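Local coordinates for catabolite activation-like protein (Xanthomonas campestris pv. campestris, PDB 3IWZ) that regulates transcription of virulence genes as a homodimeric, CRP-like DNA-binding factor, and appears to lose its hold on DNA when it binds cyclic di-GMP, at residues 42-45 / 46-49; 160-163 / 164-168; 198-201 / 202-205. All coordinates share one frame; numbering follows the deposited sequence.

Contact 1 (42-45 / 46-49)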
loop_
_atom_site.group_PDB
_atom_site.type_symbol
_atom_site.label_atom_id
_atom_site.label_comp_id
_atom_site.label_asym_id
_atom_site.label_seq_id
_atom_site.Cartn_x
_atom_site.Cartn_y
_atom_site.Cartn_z
ATOM N N ARG D 42 7.664 -19.580 12.079
ATOM C CA ARG D 42 8.927 -18.988 11.624
ATOM C C ARG D 42 9.417 -19.475 10.265
ATOM O O ARG D 42 10.610 -19.441 9.963
ATOM C CB ARG D 42 10.017 -19.201 12.674
ATOM C CG ARG D 42 9.883 -18.244 13.849
ATOM C CD ARG D 42 10.902 -18.506 14.942
ATOM N NE ARG D 42 11.209 -17.269 15.653
ATOM C CZ ARG D 42 11.879 -16.257 15.111
ATOM N NH1 ARG D 42 12.310 -16.351 13.860
ATOM N NH2 ARG D 42 12.102 -15.148 15.806
ATOM N N THR D 43 8.484 -19.907 9.434
ATOM C CA THR D 43 8.827 -20.400 8.114
ATOM C C THR D 43 8.517 -19.339 7.058
ATOM O O THR D 43 7.370 -18.919 6.917
ATOM C CB THR D 43 8.008 -21.644 7.763
ATOM O OG1 THR D 43 8.098 -22.600 8.827
ATOM C CG2 THR D 43 8.515 -22.258 6.474
ATOM N N ASP D 44 9.535 -18.900 6.328
ATOM C CA ASP D 44 9.313 -17.921 5.276
ATOM C C ASP D 44 8.743 -18.688 4.071
ATOM O O ASP D 44 9.485 -19.329 3.334
ATOM C CB ASP D 44 10.638 -17.228 4.914
ATOM C CG ASP D 44 11.062 -16.180 5.949
ATOM O OD1 ASP D 44 10.377 -16.013 6.977
ATOM O OD2 ASP D 44 12.092 -15.511 5.732
ATOM N N VAL D 45 7.428 -18.634 3.878
ATOM C CA VAL D 45 6.785 -19.349 2.773
ATOM C C VAL D 45 7.351 -18.994 1.396
ATOM O O VAL D 45 7.359 -19.830 0.495
ATOM C CB VAL D 45 5.261 -19.130 2.767
ATOM C CG1 VAL D 45 4.615 -20.067 1.744
ATOM C CG2 VAL D 45 4.689 -19.378 4.160
ATOM N N PHE D 46 7.787 -17.747 1.225
ATOM C CA PHE D 46 8.428 -17.298 -0.010
ATOM C C PHE D 46 9.120 -15.957 0.227
ATOM O O PHE D 46 8.648 -15.126 1.017
ATOM C CB PHE D 46 7.453 -17.248 -1.217
ATOM C CG PHE D 46 6.380 -16.198 -1.132
ATOM C CD1 PHE D 46 6.699 -14.848 -1.068
ATOM C CD2 PHE D 46 5.044 -16.565 -1.155
ATOM C CE1 PHE D 46 5.708 -13.881 -1.027
ATOM C CE2 PHE D 46 4.042 -15.602 -1.114
ATOM C CZ PHE D 46 4.375 -14.258 -1.049
ATOM N N ARG D 47 10.256 -15.768 -0.442
ATOM C CA ARG D 47 11.052 -14.557 -0.295
ATOM C C ARG D 47 11.172 -13.819 -1.631
ATOM O O ARG D 47 10.930 -14.395 -2.694
ATOM C CB ARG D 47 12.435 -14.939 0.240
ATOM C CG ARG D 47 12.371 -16.043 1.293
ATOM C CD ARG D 47 13.658 -16.212 2.084
ATOM N NE ARG D 47 13.863 -15.108 3.013
ATOM C CZ ARG D 47 14.634 -14.059 2.761
ATOM N NH1 ARG D 47 15.286 -13.976 1.608
ATOM N NH2 ARG D 47 14.739 -13.088 3.655
ATOM N N PRO D 48 11.538 -12.527 -1.598
ATOM C CA PRO D 48 11.652 -11.820 -2.878
ATOM C C PRO D 48 12.557 -12.610 -3.810
ATOM O O PRO D 48 13.632 -13.045 -3.404
ATOM C CB PRO D 48 12.259 -10.474 -2.478
ATOM C CG PRO D 48 11.733 -10.269 -1.099
ATOM C CD PRO D 48 11.879 -11.638 -0.473
ATOM N N GLY D 49 12.104 -12.818 -5.043
ATOM C CA GLY D 49 12.906 -13.547 -6.010
ATOM C C GLY D 49 12.294 -14.863 -6.444
ATOM O O GLY D 49 12.483 -15.304 -7.580
#
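Arg47 reaches back along its own chain to Asp44, three residues earlier. At CB the first torsion sets CG beside the backbone N (chi1 -39°), which starts the chain toward Asp44; CG then comes to 4.2 Å from Asp44 CB. CD passes 4.0 Å from Asp44 OD2, and a bend at chi3 (72°) turns NE to the carboxylate, where it delivers the polar contact, a salt bridge of 3.3 Å from Arg47 NE to Asp44 OD2. The hydrogen bond within it is nearly straight, 170° at the hydrogen. It uses the anti lone pair of OD2, which lies in the guanidinium plane at its edge. The carboxylate and guanidinium planes are themselves nearly coplanar. Farther out, Arg47 NH2 has a long, weak ion pair with Glu68, while Asp44 OD1 is held by its stronger partner, Arg103. One carboxylate thus joins two arginines.

The reach is possible because Val45 adopts helical backbone angles between two extended residues, turning the chain at a corner. Beyond that corner Phe46 starts out away from residues 42-45, and its side chain packs on Leu102 and makes a cation-pi contact with Arg98. The corner at Val45 kinks an edge strand while both sides stay paired with strand 101-104, within the antiparallel beta roll of the cyclic nucleotide-binding domain, a member of the cupin clan.

Contact 2 (160-163 / 164-168); sequences VTDR and IVRTL
Asp162 and Arg166, one helical turn apart, form a salt bridge in which Arg166 NH1 lies only 2.6 Å from Asp162 OD1. Short as it is, the hydrogen bond is weak by angle, bent to 122° at the hydrogen, although OD1 sits at the edge of the guanidinium and near its plane. Asp162 swings its carboxylate toward the following turn by placing CG opposite the backbone N (chi1 -179°), and Arg166, extended from CG to NE, comes across it at a slant.

A second polar site is Arg163 O, which accepts two bonds from one residue: the amide of Thr167 at 3.0 Å from Thr167 N to Arg163 O, and its hydroxyl at 3.2 Å from Thr167 OG1 to Arg163 O. The hydroxyl stands above the carbonyl plane, away from the lone-pair directions. The double grip ties the threonine side chain to its own helix. Regular i to i+4 backbone bonds run alongside, such as Ile164 N to Val160 O at 2.8 Å.

Outward from this polar frame, Val160 and Ile164 lie side by side and point the same way, with Val160 CG1 4.0 Å from Ile164 CD1. With chi3 of Arg163 bent, one face of its guanidinium lies against Val160 CA, toward the rim; NE bonds to Val197 O and NH1 to Leu158 O. Helix 160-172 sits between several neighbours: Ile164 packs on Leu193 and Val197 of helix 190-197 and on Val207 of helix 201-213, whereas Arg163 and Arg166 touch Leu155 and Arg154 at the end of the long helix 130-157.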
loop_
_atom_site.group_PDB
_atom_site.type_symbol
_atom_site.label_atom_id
_atom_site.label_comp_id
_atom_site.label_asym_id
_atom_site.label_seq_id
_atom_site.Cartn_x
_atom_site.Cartn_y
_atom_site.Cartn_z
ATOM N N VAL D 160 11.288 7.734 16.049
ATOM C CA VAL D 160 11.344 6.334 16.453
ATOM C C VAL D 160 10.505 6.072 17.706
ATOM O O VAL D 160 9.473 5.394 17.645
ATOM C CB VAL D 160 12.800 5.915 16.731
ATOM C CG1 VAL D 160 12.912 4.400 16.755
ATOM C CG2 VAL D 160 13.718 6.518 15.672
ATOM N N THR D 161 10.947 6.620 18.837
ATOM C CA THR D 161 10.237 6.441 20.099
ATOM C C THR D 161 8.747 6.654 19.867
ATOM O O THR D 161 7.911 5.877 20.333
ATOM C CB THR D 161 10.731 7.441 21.176
ATOM O OG1 THR D 161 10.346 8.772 20.820
ATOM C CG2 THR D 161 12.243 7.389 21.299
ATOM N N ASP D 162 8.422 7.709 19.129
ATOM C CA ASP D 162 7.035 8.028 18.825
ATOM C C ASP D 162 6.344 6.851 18.128
ATOM O O ASP D 162 5.280 6.409 18.562
ATOM C CB ASP D 162 6.979 9.271 17.933
ATOM C CG ASP D 162 5.562 9.687 17.590
ATOM O OD1 ASP D 162 4.775 8.822 17.145
ATOM O OD2 ASP D 162 5.241 10.884 17.752
ATOM N N ARG D 163 6.952 6.344 17.054
ATOM C CA ARG D 163 6.377 5.227 16.300
ATOM C C ARG D 163 6.234 3.978 17.173
ATOM O O ARG D 163 5.230 3.275 17.103
ATOM C CB ARG D 163 7.236 4.886 15.065
ATOM C CG ARG D 163 7.672 6.083 14.213
ATOM C CD ARG D 163 8.039 5.706 12.759
ATOM N NE ARG D 163 9.257 4.904 12.602
ATOM C CZ ARG D 163 10.492 5.397 12.571
ATOM N NH1 ARG D 163 10.702 6.703 12.687
ATOM N NH2 ARG D 163 11.527 4.585 12.412
ATOM N N ILE D 164 7.242 3.702 17.992
ATOM C CA ILE D 164 7.205 2.528 18.858
ATOM C C ILE D 164 6.034 2.572 19.843
ATOM O O ILE D 164 5.350 1.568 20.042
ATOM C CB ILE D 164 8.524 2.373 19.642
ATOM C CG1 ILE D 164 9.688 2.220 18.655
ATOM C CG2 ILE D 164 8.438 1.164 20.570
ATOM C CD1 ILE D 164 11.045 1.983 19.307
ATOM N N VAL D 165 5.806 3.731 20.455
ATOM C CA VAL D 165 4.702 3.881 21.398
ATOM C C VAL D 165 3.381 3.568 20.701
ATOM O O VAL D 165 2.573 2.776 21.201
ATOM C CB VAL D 165 4.638 5.313 21.974
ATOM C CG1 VAL D 165 3.338 5.512 22.737
ATOM C CG2 VAL D 165 5.830 5.550 22.894
ATOM N N ARG D 166 3.171 4.192 19.543
ATOM C CA ARG D 166 1.962 3.983 18.754
ATOM C C ARG D 166 1.741 2.498 18.458
ATOM O O ARG D 166 0.633 1.979 18.630
ATOM C CB ARG D 166 2.055 4.759 17.434
ATOM C CG ARG D 166 1.702 6.243 17.512
ATOM C CD ARG D 166 1.808 6.864 16.127
ATOM N NE ARG D 166 0.953 8.035 15.940
ATOM C CZ ARG D 166 1.162 9.223 16.495
ATOM N NH1 ARG D 166 2.207 9.414 17.288
ATOM N NH2 ARG D 166 0.333 10.230 16.246
ATOM N N THR D 167 2.803 1.818 18.023
ATOM C CA THR D 167 2.741 0.392 17.688
ATOM C C THR D 167 2.526 -0.509 18.910
ATOM O O THR D 167 1.976 -1.608 18.790
ATOM C CB THR D 167 4.022 -0.061 16.942
ATOM O OG1 THR D 167 4.115 0.626 15.690
ATOM C CG2 THR D 167 3.990 -1.545 16.680
ATOM N N LEU D 168 2.975 -0.059 20.078
ATOM C CA LEU D 168 2.787 -0.834 21.298
ATOM C C LEU D 168 1.299 -0.860 21.616
ATOM O O LEU D 168 0.770 -1.869 22.082
ATOM C CB LEU D 168 3.555 -0.208 22.466
ATOM C CG LEU D 168 5.038 -0.579 22.579
ATOM C CD1 LEU D 168 5.735 0.313 23.601
ATOM C CD2 LEU D 168 5.147 -2.041 22.972
#

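Contact 3 (198-201 / 202-205)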
loop_
_atom_site.group_PDB
_atom_site.type_symbol
_atom_site.label_atom_id
_atom_site.label_comp_id
_atom_site.label_asym_id
_atom_site.label_seq_id
_atom_site.Cartn_x
_atom_site.Cartn_y
_atom_site.Cartn_z
ATOM N N GLY D 198 10.558 0.089 11.747
ATOM C CA GLY D 198 11.626 0.383 10.817
ATOM C C GLY D 198 12.837 1.017 11.473
ATOM O O GLY D 198 13.262 2.104 11.071
ATOM N N CYS D 199 13.385 0.352 12.489
ATOM C CA CYS D 199 14.569 0.853 13.184
ATOM C C CYS D 199 15.458 -0.332 13.544
ATOM O O CYS D 199 15.023 -1.481 13.473
ATOM C CB CYS D 199 14.179 1.617 14.458
ATOM S SG CYS D 199 13.501 0.602 15.793
ATOM N N SER D 200 16.700 -0.056 13.931
ATOM C CA SER D 200 17.627 -1.126 14.292
ATOM C C SER D 200 17.163 -1.855 15.547
ATOM O O SER D 200 16.573 -1.253 16.446
ATOM C CB SER D 200 19.033 -0.563 14.514
ATOM O OG SER D 200 19.057 0.356 15.592
ATOM N N ARG D 201 17.425 -3.158 15.592
ATOM C CA ARG D 201 17.055 -3.991 16.733
ATOM C C ARG D 201 17.579 -3.364 18.016
ATOM O O ARG D 201 16.970 -3.480 19.075
ATOM C CB ARG D 201 17.637 -5.398 16.558
ATOM C CG ARG D 201 17.880 -6.155 17.857
ATOM C CD ARG D 201 18.513 -7.495 17.564
ATOM N NE ARG D 201 18.950 -8.192 18.768
ATOM C CZ ARG D 201 18.154 -8.528 19.779
ATOM N NH1 ARG D 201 16.861 -8.227 19.748
ATOM N NH2 ARG D 201 18.651 -9.188 20.816
ATOM N N GLU D 202 18.724 -2.701 17.895
ATOM C CA GLU D 202 19.365 -2.031 19.014
ATOM C C GLU D 202 18.587 -0.785 19.447
ATOM O O GLU D 202 18.167 -0.689 20.602
ATOM C CB GLU D 202 20.804 -1.655 18.636
ATOM C CG GLU D 202 21.009 -1.371 17.147
ATOM C CD GLU D 202 21.802 -2.462 16.443
ATOM O OE1 GLU D 202 23.010 -2.598 16.739
ATOM O OE2 GLU D 202 21.224 -3.181 15.595
ATOM N N MET D 203 18.389 0.159 18.526
ATOM C CA MET D 203 17.660 1.388 18.846
ATOM C C MET D 203 16.335 1.044 19.502
ATOM O O MET D 203 15.940 1.668 20.486
ATOM C CB MET D 203 17.400 2.219 17.587
ATOM C CG MET D 203 17.622 3.726 17.774
ATOM S SD MET D 203 16.759 4.445 19.203
ATOM C CE MET D 203 17.261 6.178 19.088
ATOM N N ALA D 204 15.650 0.043 18.957
ATOM C CA ALA D 204 14.370 -0.376 19.504
ATOM C C ALA D 204 14.540 -0.734 20.974
ATOM O O ALA D 204 13.616 -0.577 21.770
ATOM C CB ALA D 204 13.833 -1.570 18.733
ATOM N N GLY D 205 15.725 -1.219 21.328
ATOM C CA GLY D 205 15.987 -1.581 22.710
ATOM C C GLY D 205 16.127 -0.339 23.563
ATOM O O GLY D 205 15.540 -0.236 24.644
#
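The carboxylate of Glu202 comes slantwise past Ser200, its OE2 lying 3.6 Å from Ser200 CB. The other flat side-chain group, the guanidinium of Arg201, takes no part in this: the extended Arg201 side chain touches Arg190 and Gln191 of helix 190-197, and Arg201 NE stays 6.4 Å from Glu202 OE2, too far for a salt bridge. Both residues follow a serine N-cap, in the first turn of helix 201-213, inside the predicted helix-turn-helix motif; by analogy with other CRP proteins this is probably the recognition helix.

Gly198, just past helix 190-197, leaves the helical conformation with a positive phi, and Cys199 leads on in an extended conformation. Ser200 then caps the second helix. Its OG lies between the backbone N and the carbonyl carbon (chi1 62°), from where it folds over the first turn and accepts from the amide of Met203, 3.0 Å from Met203 N to Ser200 OG with 159° at the hydrogen. The serine carbonyl does the next piece of work: Ala204 N donates to Ser200 O at 3.0 Å, almost straight in line with the C=O bond. By contrast, Gly205 N reaches Arg201 O only through a long, weak bond.

The placement of the Glu202 side chain looks strained and is doubtful in detail: CG approaches Ser200 OG to 3.0 Å, and the first torsion, at 30°, is well away from a staggered value. A negative charge near the start of a helix would probably be favoured by the helix dipole. Beneath the turn lies an apolar seam against Ala194 of the first helix, and in it the sulfur of Cys199 rests on a methyl group, 3.7 Å from Cys199 SG to Ala204 CB.

How the contacts relate
The three local contacts show how chemistry follows place. Contact 1 is a partly buried corner of the beta roll in the cyclic nucleotide-binding domain, whereas contacts 2 and 3 belong to the DNA-binding part. Its nearest atoms lie about 16 Å from contact 2 and about 9 Å from contact 3. Contact 2, a surface stretch within one helix, pairs charges on its outer side; contact 3, partly buried, instead satisfies the amides of a helix start. These two touch through apolar atoms, Val160 CG1 lying 3.8 Å from Cys199 CB, and through Arg163 NH2 near Gly198 O, so helix 160-172 backs the turn of the helix-turn-helix.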